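Local coordinates for RNA-dependent RNA Polymerase (Bombyx mori cytoplasmic polyhedrosis virus, PDB 6TZ0), which synthesises RNA from an RNA template inside a double-stranded RNA virus, serving both transcription and replication of the genome, at residues Ala128-Met133 and Gln189-Phe194. Sequence-based numbering, arbitrary orientation.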
loop_
_atom_site.group_PDB
_atom_site.type_symbol
_atom_site.label_atom_id
_atom_site.label_comp_id
_atom_site.label_asym_id
_atom_site.label_seq_id
_atom_site.Cartn_x
_atom_site.Cartn_y
_atom_site.Cartn_z
ATOM N N ALA A 128 -16.247 15.310 17.977
ATOM C CA ALA A 128 -15.218 15.104 16.969
ATOM C C ALA A 128 -14.410 16.367 16.710
ATOM O O ALA A 128 -13.211 16.280 16.437
ATOM C CB ALA A 128 -15.845 14.606 15.675
ATOM N N LEU A 129 -15.029 17.544 16.799
ATOM C CA LEU A 129 -14.254 18.771 16.636
ATOM C C LEU A 129 -13.365 19.040 17.844
ATOM O O LEU A 129 -12.273 19.606 17.694
ATOM C CB LEU A 129 -15.185 19.946 16.364
ATOM C CG LEU A 129 -15.852 19.828 14.994
ATOM C CD1 LEU A 129 -16.883 20.896 14.805
ATOM C CD2 LEU A 129 -14.828 19.886 13.885
ATOM N N ASP A 130 -13.805 18.628 19.038
ATOM C CA ASP A 130 -12.925 18.621 20.203
ATOM C C ASP A 130 -11.732 17.701 19.978
ATOM O O ASP A 130 -10.593 18.061 20.304
ATOM C CB ASP A 130 -13.711 18.179 21.440
ATOM C CG ASP A 130 -12.960 18.414 22.750
ATOM O OD1 ASP A 130 -11.862 18.991 22.743
ATOM O OD2 ASP A 130 -13.469 17.998 23.809
ATOM N N LYS A 131 -11.979 16.511 19.426
ATOM C CA LYS A 131 -10.895 15.589 19.094
ATOM C C LYS A 131 -9.966 16.170 18.034
ATOM O O LYS A 131 -8.754 15.933 18.070
ATOM C CB LYS A 131 -11.487 14.261 18.624
ATOM C CG LYS A 131 -10.469 13.172 18.368
ATOM C CD LYS A 131 -11.125 11.868 17.956
ATOM C CE LYS A 131 -10.074 10.802 17.685
ATOM N NZ LYS A 131 -10.665 9.489 17.307
ATOM N N LEU A 132 -10.513 16.954 17.109
ATOM C CA LEU A 132 -9.709 17.602 16.083
ATOM C C LEU A 132 -8.778 18.635 16.700
ATOM O O LEU A 132 -7.588 18.690 16.373
ATOM C CB LEU A 132 -10.633 18.262 15.057
ATOM C CG LEU A 132 -10.196 18.553 13.617
ATOM C CD1 LEU A 132 -11.414 18.766 12.758
ATOM C CD2 LEU A 132 -9.316 19.729 13.487
ATOM N N MET A 133 -9.308 19.471 17.590
ATOM C CA MET A 133 -8.513 20.559 18.148
ATOM C C MET A 133 -7.554 20.082 19.237
ATOM O O MET A 133 -6.490 20.679 19.426
ATOM C CB MET A 133 -9.459 21.658 18.651
ATOM C CG MET A 133 -8.790 22.876 19.274
ATOM S SD MET A 133 -9.894 24.267 19.526
ATOM C CE MET A 133 -11.014 23.650 20.759
ATOM N N GLN A 189 -3.691 11.188 29.192
ATOM C CA GLN A 189 -4.962 11.474 28.544
ATOM C C GLN A 189 -4.862 11.493 27.029
ATOM O O GLN A 189 -5.902 11.419 26.363
ATOM C CB GLN A 189 -5.512 12.821 29.028
ATOM C CG GLN A 189 -5.822 12.849 30.509
ATOM C CD GLN A 189 -6.303 14.199 30.984
ATOM O OE1 GLN A 189 -6.368 15.152 30.215
ATOM N NE2 GLN A 189 -6.635 14.290 32.264
ATOM N N ASP A 190 -3.641 11.592 26.492
ATOM C CA ASP A 190 -3.338 11.623 25.056
ATOM C C ASP A 190 -4.061 12.767 24.348
ATOM O O ASP A 190 -4.713 12.587 23.320
ATOM C CB ASP A 190 -3.640 10.277 24.388
ATOM C CG ASP A 190 -2.617 9.219 24.735
ATOM O OD1 ASP A 190 -1.442 9.585 24.942
ATOM O OD2 ASP A 190 -2.983 8.028 24.812
ATOM N N LYS A 191 -3.916 13.961 24.916
ATOM C CA LYS A 191 -4.479 15.156 24.314
ATOM C C LYS A 191 -3.710 16.368 24.814
ATOM O O LYS A 191 -2.923 16.284 25.758
ATOM C CB LYS A 191 -5.973 15.288 24.619
ATOM C CG LYS A 191 -6.317 15.504 26.072
ATOM C CD LYS A 191 -7.821 15.459 26.244
ATOM C CE LYS A 191 -8.472 16.651 25.576
ATOM N NZ LYS A 191 -9.938 16.673 25.767
ATOM N N ILE A 192 -3.936 17.492 24.146
ATOM C CA ILE A 192 -3.326 18.762 24.515
ATOM C C ILE A 192 -4.297 19.487 25.435
ATOM O O ILE A 192 -5.374 19.899 25.007
ATOM C CB ILE A 192 -3.009 19.611 23.282
ATOM C CG1 ILE A 192 -2.017 18.892 22.377
ATOM C CG2 ILE A 192 -2.473 20.962 23.697
ATOM C CD1 ILE A 192 -1.894 19.525 21.020
ATOM N N ILE A 193 -3.918 19.651 26.695
ATOM C CA ILE A 193 -4.738 20.397 27.640
ATOM C C ILE A 193 -4.362 21.869 27.559
ATOM O O ILE A 193 -3.186 22.228 27.680
ATOM C CB ILE A 193 -4.567 19.854 29.070
ATOM C CG1 ILE A 193 -5.101 18.423 29.198
ATOM C CG2 ILE A 193 -5.261 20.753 30.071
ATOM C CD1 ILE A 193 -4.050 17.339 29.089
ATOM N N PHE A 194 -5.356 22.723 27.332
ATOM C CA PHE A 194 -5.157 24.167 27.312
ATOM C C PHE A 194 -5.248 24.728 28.724
ATOM O O PHE A 194 -6.142 24.355 29.489
ATOM C CB PHE A 194 -6.198 24.839 26.420
ATOM C CG PHE A 194 -6.013 24.568 24.961
ATOM C CD1 PHE A 194 -5.203 25.379 24.186
ATOM C CD2 PHE A 194 -6.632 23.483 24.367
ATOM C CE1 PHE A 194 -5.031 25.122 22.838
ATOM C CE2 PHE A 194 -6.460 23.217 23.028
ATOM C CZ PHE A 194 -5.661 24.039 22.264
#
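Met133, near the end of helix 121-134, lies opposite strand 191-194, with its CA 8.4 Å from the CA of Ile192. No hydrogen bond links residues 128-133 to residues 189-194, and the contact rests mainly on two side-chain pairs, one apolar and one charged. The apolar pair joins Met133 to Phe194. With CG anti to the backbone N (chi1 180°), the methionine chain runs outward, and its CG comes 4.4 Å from CE2 of Phe194. The backbone O of Met133 lies at the edge of the same ring, close to its plane, also 4.4 Å from CE2, so one corner of the aromatic ring meets both side chain and main chain of a single helical residue. One turn back along the helix, Asp130 reaches toward Lys191, whose chain bends about its CG-CD bond (chi3 -68°). OD2 and NZ remain 4.2 Å apart, too far for a salt bridge, leaving probably a modest electrostatic attraction between two partly exposed groups. Asn195 and Tyr184, which bind ATP in another structure of this protein but not here, have side chains about 6 and 7 Å from that of Phe194. At the helix end, His134 hydrogen-bonds with Ile192 through the backbone and sets its ring nearly perpendicular to that of Phe194. Within the polymerase's N-terminal region, the contact thus joins helix 121-134 to the two-stranded antiparallel sheet of 183-186 and 191-194, where Phe183 touches both Ile192 and Phe194.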